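Local coordinates for protein signal recognition particle receptor FtsY (Sulfolobus acidocaldarius, PDB 5L3S) that acts as the receptor for the signal recognition particle and pairs an SRP54-type helical bundle with a nucleotide-binding P-loop domain, at residues K267-V275 with L282-F290; F106-T117 with V240-K249. All blocks are in the same frame, centred on the assembly; numbering follows the deposited sequence.

Contact 1: residues K267-V275 with L282-F290; sequences KKPVVYMGV and LIPFSPDWF. With GNP (phosphoaminophosphonic acid-guanylate ester), chain R.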
loop_
_atom_site.group_PDB
_atom_site.type_symbol
_atom_site.label_atom_id
_atom_site.label_comp_id
_atom_site.label_asym_id
_atom_site.label_seq_id
_atom_site.Cartn_x
_atom_site.Cartn_y
_atom_site.Cartn_z
ATOM N N LYS B 267 -18.026 -10.799 -1.603
ATOM C CA LYS B 267 -17.974 -12.216 -1.943
ATOM C C LYS B 267 -16.830 -12.531 -2.895
ATOM O O LYS B 267 -16.993 -13.330 -3.814
ATOM C CB LYS B 267 -19.312 -12.711 -2.527
ATOM C CG LYS B 267 -20.453 -12.713 -1.519
ATOM C CD LYS B 267 -19.984 -13.342 -0.222
ATOM C CE LYS B 267 -20.799 -12.880 0.974
ATOM N NZ LYS B 267 -20.108 -13.232 2.246
ATOM N N LYS B 268 -15.678 -11.898 -2.678
ATOM C CA LYS B 268 -14.518 -12.120 -3.537
ATOM C C LYS B 268 -13.443 -12.867 -2.760
ATOM O O LYS B 268 -13.192 -12.569 -1.597
ATOM C CB LYS B 268 -13.959 -10.788 -4.067
ATOM C CG LYS B 268 -14.899 -10.082 -5.029
ATOM C CD LYS B 268 -15.044 -10.876 -6.334
ATOM C CE LYS B 268 -15.909 -10.121 -7.337
ATOM N NZ LYS B 268 -16.313 -10.957 -8.493
ATOM N N PRO B 269 -12.832 -13.877 -3.389
ATOM C CA PRO B 269 -11.808 -14.644 -2.673
ATOM C C PRO B 269 -10.385 -14.126 -2.898
ATOM O O PRO B 269 -10.063 -13.591 -3.955
ATOM C CB PRO B 269 -11.943 -16.034 -3.289
ATOM C CG PRO B 269 -12.351 -15.753 -4.724
ATOM C CD PRO B 269 -13.271 -14.544 -4.629
ATOM N N VAL B 270 -9.541 -14.297 -1.890
ATOM C CA VAL B 270 -8.111 -14.159 -2.050
ATOM C C VAL B 270 -7.602 -15.539 -2.416
ATOM O O VAL B 270 -7.940 -16.514 -1.739
ATOM C CB VAL B 270 -7.449 -13.718 -0.738
ATOM C CG1 VAL B 270 -5.926 -13.668 -0.894
ATOM C CG2 VAL B 270 -7.996 -12.357 -0.282
ATOM N N VAL B 271 -6.826 -15.651 -3.494
ATOM C CA VAL B 271 -6.338 -16.971 -3.913
ATOM C C VAL B 271 -4.873 -17.227 -3.529
ATOM O O VAL B 271 -4.489 -18.364 -3.265
ATOM C CB VAL B 271 -6.558 -17.233 -5.428
ATOM C CG1 VAL B 271 -8.027 -17.495 -5.714
ATOM C CG2 VAL B 271 -6.022 -16.052 -6.259
ATOM N N TYR B 272 -4.056 -16.178 -3.501
ATOM C CA TYR B 272 -2.669 -16.330 -3.077
ATOM C C TYR B 272 -2.229 -15.125 -2.273
ATOM O O TYR B 272 -2.851 -14.078 -2.327
ATOM C CB TYR B 272 -1.731 -16.461 -4.283
ATOM C CG TYR B 272 -2.019 -17.643 -5.138
ATOM C CD1 TYR B 272 -1.555 -18.897 -4.785
ATOM C CD2 TYR B 272 -2.772 -17.518 -6.295
ATOM C CE1 TYR B 272 -1.824 -20.009 -5.556
ATOM C CE2 TYR B 272 -3.064 -18.627 -7.076
ATOM C CZ TYR B 272 -2.582 -19.869 -6.703
ATOM O OH TYR B 272 -2.858 -20.974 -7.470
ATOM N N MET B 273 -1.149 -15.288 -1.517
ATOM C CA MET B 273 -0.524 -14.156 -0.860
ATOM C C MET B 273 0.966 -14.078 -1.189
ATOM O O MET B 273 1.680 -15.083 -1.139
ATOM C CB MET B 273 -0.725 -14.253 0.645
ATOM C CG MET B 273 -2.163 -13.944 1.075
ATOM S SD MET B 273 -2.318 -14.292 2.806
ATOM C CE MET B 273 -1.924 -16.035 2.733
ATOM N N GLY B 274 1.422 -12.874 -1.506
ATOM C CA GLY B 274 2.833 -12.608 -1.701
ATOM C C GLY B 274 3.510 -12.349 -0.376
ATOM O O GLY B 274 3.016 -11.588 0.444
ATOM N N VAL B 275 4.631 -13.014 -0.143
ATOM C CA VAL B 275 5.311 -12.888 1.132
ATOM C C VAL B 275 6.800 -12.582 0.964
ATOM O O VAL B 275 7.618 -12.989 1.778
ATOM C CB VAL B 275 5.132 -14.173 1.981
ATOM C CG1 VAL B 275 3.677 -14.336 2.404
ATOM C CG2 VAL B 275 5.591 -15.386 1.195
ATOM N N LEU B 282 5.224 -16.944 -2.640
ATOM C CA LEU B 282 3.809 -16.899 -2.946
ATOM C C LEU B 282 3.190 -18.116 -2.256
ATOM O O LEU B 282 3.660 -19.225 -2.431
ATOM C CB LEU B 282 3.603 -17.001 -4.464
ATOM C CG LEU B 282 2.188 -16.766 -5.010
ATOM C CD1 LEU B 282 1.808 -15.317 -4.953
ATOM C CD2 LEU B 282 2.040 -17.309 -6.431
ATOM N N ILE B 283 2.149 -17.904 -1.459
ATOM C CA ILE B 283 1.461 -19.019 -0.818
ATOM C C ILE B 283 -0.034 -18.997 -1.122
ATOM O O ILE B 283 -0.610 -17.936 -1.334
ATOM C CB ILE B 283 1.694 -19.044 0.716
ATOM C CG1 ILE B 283 1.290 -17.710 1.339
ATOM C CG2 ILE B 283 3.157 -19.359 1.038
ATOM C CD1 ILE B 283 1.310 -17.729 2.881
ATOM N N PRO B 284 -0.671 -20.180 -1.161
ATOM C CA PRO B 284 -2.120 -20.153 -1.374
ATOM C C PRO B 284 -2.802 -19.613 -0.130
ATOM O O PRO B 284 -2.208 -19.674 0.948
ATOM C CB PRO B 284 -2.482 -21.635 -1.583
ATOM C CG PRO B 284 -1.375 -22.399 -0.927
ATOM C CD PRO B 284 -0.136 -21.553 -1.132
ATOM N N PHE B 285 -4.010 -19.079 -0.279
ATOM C CA PHE B 285 -4.753 -18.526 0.852
ATOM C C PHE B 285 -5.579 -19.622 1.492
ATOM O O PHE B 285 -6.270 -20.378 0.804
ATOM C CB PHE B 285 -5.680 -17.399 0.391
ATOM C CG PHE B 285 -6.495 -16.777 1.508
ATOM C CD1 PHE B 285 -5.991 -15.720 2.246
ATOM C CD2 PHE B 285 -7.767 -17.254 1.810
ATOM C CE1 PHE B 285 -6.734 -15.149 3.269
ATOM C CE2 PHE B 285 -8.512 -16.690 2.828
ATOM C CZ PHE B 285 -7.991 -15.629 3.555
ATOM N N SER B 286 -5.508 -19.708 2.814
ATOM C CA SER B 286 -6.329 -20.653 3.554
ATOM C C SER B 286 -7.003 -19.924 4.710
ATOM O O SER B 286 -6.351 -19.167 5.429
ATOM C CB SER B 286 -5.474 -21.811 4.065
ATOM O OG SER B 286 -5.466 -21.866 5.473
ATOM N N PRO B 287 -8.319 -20.127 4.873
ATOM C CA PRO B 287 -9.073 -19.511 5.974
ATOM C C PRO B 287 -8.421 -19.754 7.335
ATOM O O PRO B 287 -8.244 -18.810 8.107
ATOM C CB PRO B 287 -10.423 -20.217 5.896
ATOM C CG PRO B 287 -10.569 -20.536 4.432
ATOM C CD PRO B 287 -9.192 -20.901 3.972
ATOM N N ASP B 288 -8.044 -20.996 7.605
ATOM C CA ASP B 288 -7.416 -21.362 8.874
ATOM C C ASP B 288 -6.140 -20.567 9.124
ATOM O O ASP B 288 -5.883 -20.115 10.242
ATOM C CB ASP B 288 -7.090 -22.852 8.898
ATOM C CG ASP B 288 -8.328 -23.719 9.005
ATOM O OD1 ASP B 288 -9.399 -23.196 9.385
ATOM O OD2 ASP B 288 -8.222 -24.930 8.723
ATOM N N TRP B 289 -5.341 -20.414 8.073
ATOM C CA TRP B 289 -4.091 -19.673 8.148
ATOM C C TRP B 289 -4.346 -18.202 8.494
ATOM O O TRP B 289 -3.647 -17.613 9.323
ATOM C CB TRP B 289 -3.349 -19.793 6.815
ATOM C CG TRP B 289 -1.987 -19.185 6.802
ATOM C CD1 TRP B 289 -0.804 -19.825 7.029
ATOM C CD2 TRP B 289 -1.657 -17.817 6.529
ATOM N NE1 TRP B 289 0.242 -18.941 6.917
ATOM C CE2 TRP B 289 -0.254 -17.701 6.609
ATOM C CE3 TRP B 289 -2.411 -16.680 6.226
ATOM C CZ2 TRP B 289 0.408 -16.496 6.404
ATOM C CZ3 TRP B 289 -1.751 -15.481 6.031
ATOM C CH2 TRP B 289 -0.356 -15.402 6.107
ATOM N N PHE B 290 -5.361 -17.625 7.859
ATOM C CA PHE B 290 -5.750 -16.232 8.082
ATOM C C PHE B 290 -6.217 -15.993 9.521
ATOM O O PHE B 290 -5.837 -15.006 10.164
ATOM C CB PHE B 290 -6.868 -15.847 7.104
ATOM C CG PHE B 290 -7.467 -14.491 7.360
ATOM C CD1 PHE B 290 -6.915 -13.352 6.785
ATOM C CD2 PHE B 290 -8.585 -14.351 8.176
ATOM C CE1 PHE B 290 -7.468 -12.104 7.018
ATOM C CE2 PHE B 290 -9.137 -13.105 8.411
ATOM C CZ PHE B 290 -8.581 -11.983 7.818
HETATM P PG GNP R . 3.429 -0.543 -11.236
HETATM O O1G GNP R . 3.517 -1.370 -12.497
HETATM O O2G GNP R . 4.285 0.714 -11.306
HETATM O O3G GNP R . 2.032 -0.078 -10.889
HETATM N N3B GNP R . 3.971 -1.422 -10.013
HETATM P PB GNP R . 3.493 -2.962 -9.800
HETATM O O1B GNP R . 3.671 -3.712 -11.043
HETATM O O2B GNP R . 2.110 -2.963 -9.298
HETATM O O3A GNP R . 4.414 -3.507 -8.730
HETATM P PA GNP R . 5.830 -4.088 -8.851
HETATM O O1A GNP R . 5.778 -5.521 -9.287
HETATM O O2A GNP R . 6.720 -3.177 -9.636
HETATM O "O5'" GNP R . 6.345 -4.182 -7.372
HETATM C "C5'" GNP R . 6.599 -2.996 -6.552
HETATM C "C4'" GNP R . 7.597 -3.357 -5.466
HETATM O "O4'" GNP R . 6.969 -4.231 -4.456
HETATM C "C3'" GNP R . 8.810 -4.117 -5.965
HETATM O "O3'" GNP R . 9.934 -3.724 -5.199
HETATM C "C2'" GNP R . 8.456 -5.583 -5.658
HETATM O "O2'" GNP R . 9.621 -6.369 -5.484
HETATM C "C1'" GNP R . 7.788 -5.364 -4.291
HETATM N N9 GNP R . 6.927 -6.480 -3.904
HETATM C C8 GNP R . 5.938 -7.089 -4.628
HETATM N N7 GNP R . 5.327 -8.063 -3.977
HETATM C C5 GNP R . 5.969 -8.073 -2.742
HETATM C C6 GNP R . 5.757 -8.900 -1.617
HETATM O O6 GNP R . 4.931 -9.820 -1.532
HETATM N N1 GNP R . 6.628 -8.601 -0.566
HETATM C C2 GNP R . 7.573 -7.586 -0.608
HETATM N N2 GNP R . 8.337 -7.404 0.469
HETATM N N3 GNP R . 7.775 -6.808 -1.664
HETATM C C4 GNP R . 6.949 -7.111 -2.684
#
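Met-273 lies against Ile-283, Phe-285 and Trp-289, and its side chain can be followed outward from the strand. CB sits beside Ile-283, 4.1 Å from CG1. With CG anti to the carbonyl carbon (chi1 -73°), the chain runs out until SD reaches the edge of the Phe-285 ring, 4.0 Å from CD1, and meets the Trp-289 ring obliquely, both Met-aromatic contacts. A bend at chi3 (-61°) then turns the methyl onto Trp-289: CE lies over one face of the six-membered ring, 3.7 Å from its centroid, with CD1 of Ile-283 3.7 Å from the same CE. Strands 270-274 and 282-284 form an antiparallel beta hairpin, the last two strands of the mixed sheet of the P-loop domain. Met-273 and Ile-283 are its hydrogen-bonded pair, N of Met-273 giving to O of Ile-283 at 2.7 Å and N of Ile-283 to O of Met-273 at 2.9 Å. Just past strand 282-284, Phe-285 N donates to Val-271 O, 3.1 Å away. The Phe-285 ring takes CB of Val-270 over one face, and both side chains touch Ala-259 of helix 258-266. Ser-286 caps the helix carrying Trp-289, its OG accepting from Trp-289 N at 3.0 Å.

Contact 2: residues F106-T117 with V240-K249; sequences FFGVNGVGKTTT and VGYDAVILTK. With MG (magnesium ion), chain S; GNP (phosphoaminophosphonic acid-guanylate ester), chain R; GNP (phosphoaminophosphonic acid-guanylate ester), chain I.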
loop_
_atom_site.group_PDB
_atom_site.type_symbol
_atom_site.label_atom_id
_atom_site.label_comp_id
_atom_site.label_asym_id
_atom_site.label_seq_id
_atom_site.Cartn_x
_atom_site.Cartn_y
_atom_site.Cartn_z
ATOM N N PHE B 106 -3.867 -9.281 -14.937
ATOM C CA PHE B 106 -3.582 -8.768 -13.594
ATOM C C PHE B 106 -3.729 -7.254 -13.652
ATOM O O PHE B 106 -3.190 -6.615 -14.568
ATOM C CB PHE B 106 -2.139 -9.122 -13.193
ATOM C CG PHE B 106 -1.865 -10.603 -13.125
ATOM C CD1 PHE B 106 -1.717 -11.355 -14.286
ATOM C CD2 PHE B 106 -1.743 -11.242 -11.904
ATOM C CE1 PHE B 106 -1.466 -12.714 -14.225
ATOM C CE2 PHE B 106 -1.496 -12.609 -11.831
ATOM C CZ PHE B 106 -1.356 -13.348 -12.989
ATOM N N PHE B 107 -4.484 -6.674 -12.719
ATOM C CA PHE B 107 -4.570 -5.211 -12.656
ATOM C C PHE B 107 -4.693 -4.715 -11.216
ATOM O O PHE B 107 -4.855 -5.502 -10.282
ATOM C CB PHE B 107 -5.717 -4.669 -13.541
ATOM C CG PHE B 107 -7.077 -5.308 -13.277
ATOM C CD1 PHE B 107 -7.896 -4.855 -12.242
ATOM C CD2 PHE B 107 -7.562 -6.315 -14.114
ATOM C CE1 PHE B 107 -9.150 -5.435 -12.011
ATOM C CE2 PHE B 107 -8.805 -6.894 -13.894
ATOM C CZ PHE B 107 -9.599 -6.454 -12.838
ATOM N N GLY B 108 -4.604 -3.411 -11.030
ATOM C CA GLY B 108 -4.705 -2.858 -9.682
ATOM C C GLY B 108 -4.026 -1.502 -9.675
ATOM O O GLY B 108 -3.484 -1.073 -10.700
ATOM N N VAL B 109 -4.035 -0.822 -8.528
ATOM C CA VAL B 109 -3.469 0.520 -8.479
ATOM C C VAL B 109 -1.946 0.503 -8.516
ATOM O O VAL B 109 -1.313 -0.542 -8.384
ATOM C CB VAL B 109 -3.982 1.337 -7.239
ATOM C CG1 VAL B 109 -5.500 1.332 -7.193
ATOM C CG2 VAL B 109 -3.420 0.785 -5.951
ATOM N N ASN B 110 -1.354 1.676 -8.707
ATOM C CA ASN B 110 0.091 1.780 -8.853
ATOM C C ASN B 110 0.897 1.249 -7.693
ATOM O O ASN B 110 0.622 1.575 -6.534
ATOM C CB ASN B 110 0.466 3.252 -9.067
ATOM C CG ASN B 110 -0.299 3.852 -10.189
ATOM O OD1 ASN B 110 -1.455 4.262 -10.016
ATOM N ND2 ASN B 110 0.319 3.891 -11.372
ATOM N N GLY B 111 1.906 0.451 -8.017
ATOM C CA GLY B 111 2.901 0.023 -7.046
ATOM C C GLY B 111 2.510 -1.163 -6.154
ATOM O O GLY B 111 3.331 -1.603 -5.339
ATOM N N VAL B 112 1.290 -1.685 -6.291
ATOM C CA VAL B 112 0.830 -2.781 -5.397
ATOM C C VAL B 112 1.564 -4.114 -5.555
ATOM O O VAL B 112 1.618 -4.921 -4.616
ATOM C CB VAL B 112 -0.700 -3.078 -5.520
ATOM C CG1 VAL B 112 -1.509 -1.922 -4.962
ATOM C CG2 VAL B 112 -1.111 -3.435 -6.983
ATOM N N GLY B 113 2.102 -4.366 -6.743
ATOM C CA GLY B 113 2.902 -5.559 -6.933
ATOM C C GLY B 113 2.534 -6.455 -8.107
ATOM O O GLY B 113 2.907 -7.617 -8.100
ATOM N N LYS B 114 1.843 -5.914 -9.112
ATOM C CA LYS B 114 1.390 -6.695 -10.265
ATOM C C LYS B 114 2.506 -7.433 -11.011
ATOM O O LYS B 114 2.417 -8.648 -11.235
ATOM C CB LYS B 114 0.632 -5.781 -11.247
ATOM C CG LYS B 114 -0.473 -4.940 -10.593
ATOM C CD LYS B 114 -1.121 -3.972 -11.582
ATOM C CE LYS B 114 -0.218 -2.734 -11.861
ATOM N NZ LYS B 114 0.100 -1.994 -10.592
ATOM N N THR B 115 3.525 -6.684 -11.424
ATOM C CA THR B 115 4.627 -7.186 -12.248
ATOM C C THR B 115 5.412 -8.285 -11.543
ATOM O O THR B 115 5.683 -9.347 -12.108
ATOM C CB THR B 115 5.541 -6.009 -12.680
ATOM O OG1 THR B 115 4.783 -5.101 -13.499
ATOM C CG2 THR B 115 6.770 -6.502 -13.419
ATOM N N THR B 116 5.738 -8.056 -10.280
ATOM C CA THR B 116 6.456 -9.062 -9.498
ATOM C C THR B 116 5.587 -10.310 -9.230
ATOM O O THR B 116 6.083 -11.437 -9.233
ATOM C CB THR B 116 6.952 -8.445 -8.165
ATOM O OG1 THR B 116 7.684 -7.238 -8.457
ATOM C CG2 THR B 116 7.861 -9.420 -7.417
ATOM N N THR B 117 4.291 -10.103 -9.012
ATOM C CA THR B 117 3.374 -11.221 -8.764
ATOM C C THR B 117 3.242 -12.095 -10.015
ATOM O O THR B 117 3.146 -13.319 -9.940
ATOM C CB THR B 117 1.991 -10.709 -8.297
ATOM O OG1 THR B 117 2.151 -9.983 -7.066
ATOM C CG2 THR B 117 1.017 -11.894 -8.067
ATOM N N VAL B 240 -15.056 -2.716 -13.632
ATOM C CA VAL B 240 -14.280 -3.650 -14.440
ATOM C C VAL B 240 -14.754 -5.094 -14.228
ATOM O O VAL B 240 -15.090 -5.798 -15.191
ATOM C CB VAL B 240 -12.782 -3.540 -14.085
ATOM C CG1 VAL B 240 -11.943 -4.477 -14.955
ATOM C CG2 VAL B 240 -12.293 -2.096 -14.213
ATOM N N GLY B 241 -14.800 -5.521 -12.961
ATOM C CA GLY B 241 -15.114 -6.904 -12.616
ATOM C C GLY B 241 -13.858 -7.767 -12.580
ATOM O O GLY B 241 -12.968 -7.623 -13.424
ATOM N N TYR B 242 -13.758 -8.642 -11.584
ATOM C CA TYR B 242 -12.621 -9.562 -11.485
ATOM C C TYR B 242 -13.074 -10.840 -10.782
ATOM O O TYR B 242 -14.169 -10.889 -10.214
ATOM C CB TYR B 242 -11.435 -8.925 -10.757
ATOM C CG TYR B 242 -11.788 -8.337 -9.402
ATOM C CD1 TYR B 242 -12.214 -7.012 -9.293
ATOM C CD2 TYR B 242 -11.702 -9.099 -8.240
ATOM C CE1 TYR B 242 -12.555 -6.459 -8.066
ATOM C CE2 TYR B 242 -12.036 -8.552 -6.999
ATOM C CZ TYR B 242 -12.459 -7.227 -6.926
ATOM O OH TYR B 242 -12.803 -6.671 -5.718
ATOM N N ASP B 243 -12.230 -11.867 -10.811
ATOM C CA ASP B 243 -12.607 -13.182 -10.287
ATOM C C ASP B 243 -12.017 -13.458 -8.904
ATOM O O ASP B 243 -12.633 -14.139 -8.082
ATOM C CB ASP B 243 -12.154 -14.277 -11.250
ATOM C CG ASP B 243 -12.754 -14.115 -12.629
ATOM O OD1 ASP B 243 -13.988 -14.226 -12.742
ATOM O OD2 ASP B 243 -11.998 -13.878 -13.595
ATOM N N ALA B 244 -10.811 -12.950 -8.669
ATOM C CA ALA B 244 -10.106 -13.197 -7.412
ATOM C C ALA B 244 -9.054 -12.126 -7.114
ATOM O O ALA B 244 -8.755 -11.278 -7.949
ATOM C CB ALA B 244 -9.464 -14.563 -7.414
ATOM N N VAL B 245 -8.489 -12.191 -5.912
ATOM C CA VAL B 245 -7.514 -11.203 -5.486
ATOM C C VAL B 245 -6.238 -11.923 -5.078
ATOM O O VAL B 245 -6.292 -13.024 -4.512
ATOM C CB VAL B 245 -8.077 -10.414 -4.273
ATOM C CG1 VAL B 245 -6.989 -9.630 -3.557
ATOM C CG2 VAL B 245 -9.212 -9.498 -4.725
ATOM N N ILE B 246 -5.099 -11.306 -5.361
ATOM C CA ILE B 246 -3.851 -11.685 -4.714
ATOM C C ILE B 246 -3.408 -10.517 -3.817
ATOM O O ILE B 246 -3.369 -9.375 -4.261
ATOM C CB ILE B 246 -2.758 -12.061 -5.756
ATOM C CG1 ILE B 246 -3.133 -13.387 -6.448
ATOM C CG2 ILE B 246 -1.379 -12.165 -5.089
ATOM C CD1 ILE B 246 -2.198 -13.786 -7.622
ATOM N N LEU B 247 -3.112 -10.819 -2.552
ATOM C CA LEU B 247 -2.649 -9.818 -1.586
ATOM C C LEU B 247 -1.138 -9.884 -1.483
ATOM O O LEU B 247 -0.586 -10.965 -1.260
ATOM C CB LEU B 247 -3.222 -10.133 -0.195
ATOM C CG LEU B 247 -4.733 -10.130 -0.015
ATOM C CD1 LEU B 247 -5.075 -10.289 1.473
ATOM C CD2 LEU B 247 -5.297 -8.834 -0.558
ATOM N N THR B 248 -0.466 -8.738 -1.610
ATOM C CA THR B 248 0.998 -8.711 -1.586
ATOM C C THR B 248 1.576 -8.133 -0.289
ATOM O O THR B 248 0.863 -7.512 0.499
ATOM C CB THR B 248 1.535 -7.821 -2.725
ATOM O OG1 THR B 248 1.048 -6.491 -2.530
ATOM C CG2 THR B 248 1.064 -8.348 -4.103
ATOM N N LYS B 249 2.880 -8.340 -0.094
ATOM C CA LYS B 249 3.641 -7.685 0.961
ATOM C C LYS B 249 3.173 -8.080 2.350
ATOM O O LYS B 249 3.295 -7.314 3.291
ATOM C CB LYS B 249 3.613 -6.154 0.790
ATOM C CG LYS B 249 4.091 -5.686 -0.585
ATOM C CD LYS B 249 3.929 -4.152 -0.758
ATOM C CE LYS B 249 4.013 -3.778 -2.265
ATOM N NZ LYS B 249 3.698 -2.332 -2.516
HETATM MG MG MG S . 4.163 -3.118 -12.995
HETATM P PG GNP R . 3.429 -0.543 -11.236
HETATM O O1G GNP R . 3.517 -1.370 -12.497
HETATM O O2G GNP R . 4.285 0.714 -11.306
HETATM O O3G GNP R . 2.032 -0.078 -10.889
HETATM N N3B GNP R . 3.971 -1.422 -10.013
HETATM P PB GNP R . 3.493 -2.962 -9.800
HETATM O O1B GNP R . 3.671 -3.712 -11.043
HETATM O O2B GNP R . 2.110 -2.963 -9.298
HETATM O O3A GNP R . 4.414 -3.507 -8.730
HETATM P PA GNP R . 5.830 -4.088 -8.851
HETATM O O1A GNP R . 5.778 -5.521 -9.287
HETATM O O2A GNP R . 6.720 -3.177 -9.636
HETATM O "O5'" GNP R . 6.345 -4.182 -7.372
HETATM C "C5'" GNP R . 6.599 -2.996 -6.552
HETATM C "C4'" GNP R . 7.597 -3.357 -5.466
HETATM O "O4'" GNP R . 6.969 -4.231 -4.456
HETATM C "C3'" GNP R . 8.810 -4.117 -5.965
HETATM O "O3'" GNP R . 9.934 -3.724 -5.199
HETATM C "C2'" GNP R . 8.456 -5.583 -5.658
HETATM O "O2'" GNP R . 9.621 -6.369 -5.484
HETATM C "C1'" GNP R . 7.788 -5.364 -4.291
HETATM N N9 GNP R . 6.927 -6.480 -3.904
HETATM C C8 GNP R . 5.938 -7.089 -4.628
HETATM N N7 GNP R . 5.327 -8.063 -3.977
HETATM C C5 GNP R . 5.969 -8.073 -2.742
HETATM C C6 GNP R . 5.757 -8.900 -1.617
HETATM O O6 GNP R . 4.931 -9.820 -1.532
HETATM N N1 GNP R . 6.628 -8.601 -0.566
HETATM C C2 GNP R . 7.573 -7.586 -0.608
HETATM N N2 GNP R . 8.337 -7.404 0.469
HETATM N N3 GNP R . 7.775 -6.808 -1.664
HETATM C C4 GNP R . 6.949 -7.111 -2.684
HETATM P PG GNP I . 10.352 0.161 -5.529
HETATM O O1G GNP I . 10.055 -1.244 -6.075
HETATM O O2G GNP I . 11.718 0.646 -5.925
HETATM O O3G GNP I . 10.119 0.067 -4.034
HETATM N N3B GNP I . 9.202 1.135 -6.103
HETATM P PB GNP I . 9.208 2.768 -5.884
HETATM O O1B GNP I . 10.455 3.223 -6.487
HETATM O O2B GNP I . 8.951 3.067 -4.458
HETATM O O3A GNP I . 7.976 3.320 -6.637
HETATM P PA GNP I . 7.869 3.615 -8.176
HETATM O O1A GNP I . 8.302 2.466 -8.995
HETATM O O2A GNP I . 8.522 4.915 -8.459
HETATM O "O5'" GNP I . 6.339 3.898 -8.408
HETATM C "C5'" GNP I . 5.332 2.926 -8.105
HETATM C "C4'" GNP I . 4.115 3.270 -8.954
HETATM O "O4'" GNP I . 3.432 4.429 -8.417
HETATM C "C3'" GNP I . 4.431 3.654 -10.399
HETATM O "O3'" GNP I . 3.402 3.159 -11.231
HETATM C "C2'" GNP I . 4.389 5.189 -10.393
HETATM O "O2'" GNP I . 4.029 5.683 -11.667
HETATM C "C1'" GNP I . 3.244 5.414 -9.411
HETATM N N9 GNP I . 3.177 6.686 -8.676
HETATM C C8 GNP I . 4.142 7.324 -7.925
HETATM N N7 GNP I . 3.695 8.426 -7.347
HETATM C C5 GNP I . 2.342 8.505 -7.731
HETATM C C6 GNP I . 1.313 9.449 -7.463
HETATM O O6 GNP I . 1.367 10.495 -6.773
HETATM N N1 GNP I . 0.106 9.099 -8.075
HETATM C C2 GNP I . -0.089 7.988 -8.856
HETATM N N2 GNP I . -1.302 7.790 -9.399
HETATM N N3 GNP I . 0.869 7.127 -9.117
HETATM C C4 GNP I . 2.035 7.431 -8.541
HETATM O O HOH W 1 2.385 -3.868 -13.756
HETATM O O HOH W 2 6.103 -2.854 -12.331
HETATM O O HOH W 3 4.810 -2.448 -14.867
#
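Two side-chain hydrogen bonds tie Thr-248 and Lys-249 to the loop before helix 114-127. Thr-248 OG1 donates to Val-112 O at 2.7 Å, almost in line with the carbonyl bond, and Lys-249 NZ donates to Gly-111 O at 2.9 Å, tilted 28° from the carbonyl plane. The lysine is extended beyond CG, which carries NZ past the nucleotide to the loop; the same NZ forms a salt bridge with Asp-222. Within 106-117, Gly-113 O is gripped twice by Thr-117, through N and OG1.

The loop fits a Walker A P-loop, with Gly-108, Gly-113, Lys-114 and Thr-115 at the expected places, and it wraps the phosphates of GNP (chain R). Backbone N-H groups of Gly-111, Gly-113, Lys-114, Thr-115 and Thr-116 all donate to phosphate oxygens. Lys-114 NZ, brought round by bends at chi3 and chi4, bridges O2B at 2.6 Å and O3G at 2.7 Å. The magnesium ion takes Thr-115 OG1 at 2.1 Å, two GNP oxygens and three waters. Asn-110 ND2 instead reaches O3' of the second GNP (chain I).

Packing, largely apolar, joins the two segments elsewhere. Thr-117 and Ile-246 meet tip to tip, CG2 to CD1 at 3.8 Å. Farther off, the Phe-107 ring directs CZ at Val-240 CG1 and Tyr-242 CB, 3.7 Å from each, while Gly-241 O lies at the ring's edge.

Strands 102-107 and 244-248 are not neighbours in the sheet: strand 216-222 runs between them, with Val-112 packed on its Ile-220. On the far side of 244-248 comes strand 270-274, and Leu-247 packs against helix 258-266.

How the contacts relate
Both segments of contact 2 come earlier in the chain than those of contact 1, yet the centres of the two contacts are only about 13 Å apart, because strands 244-248 and 270-274 are neighbours in the same sheet. Among the bonds across the join are, probably, Gly-274 N to Leu-247 O at 2.8 Å and Lys-268 NZ to Tyr-242 O at 2.7 Å. Both contacts meet GNP (chain R): 106-117 holds its phosphates, and the two contacts come together at O6 of its base. There O6 accepts from Lys-249 N at 2.9 Å and lies 3.1 Å from Gly-274 C, while Lys-249 CG also packs against the base near C5.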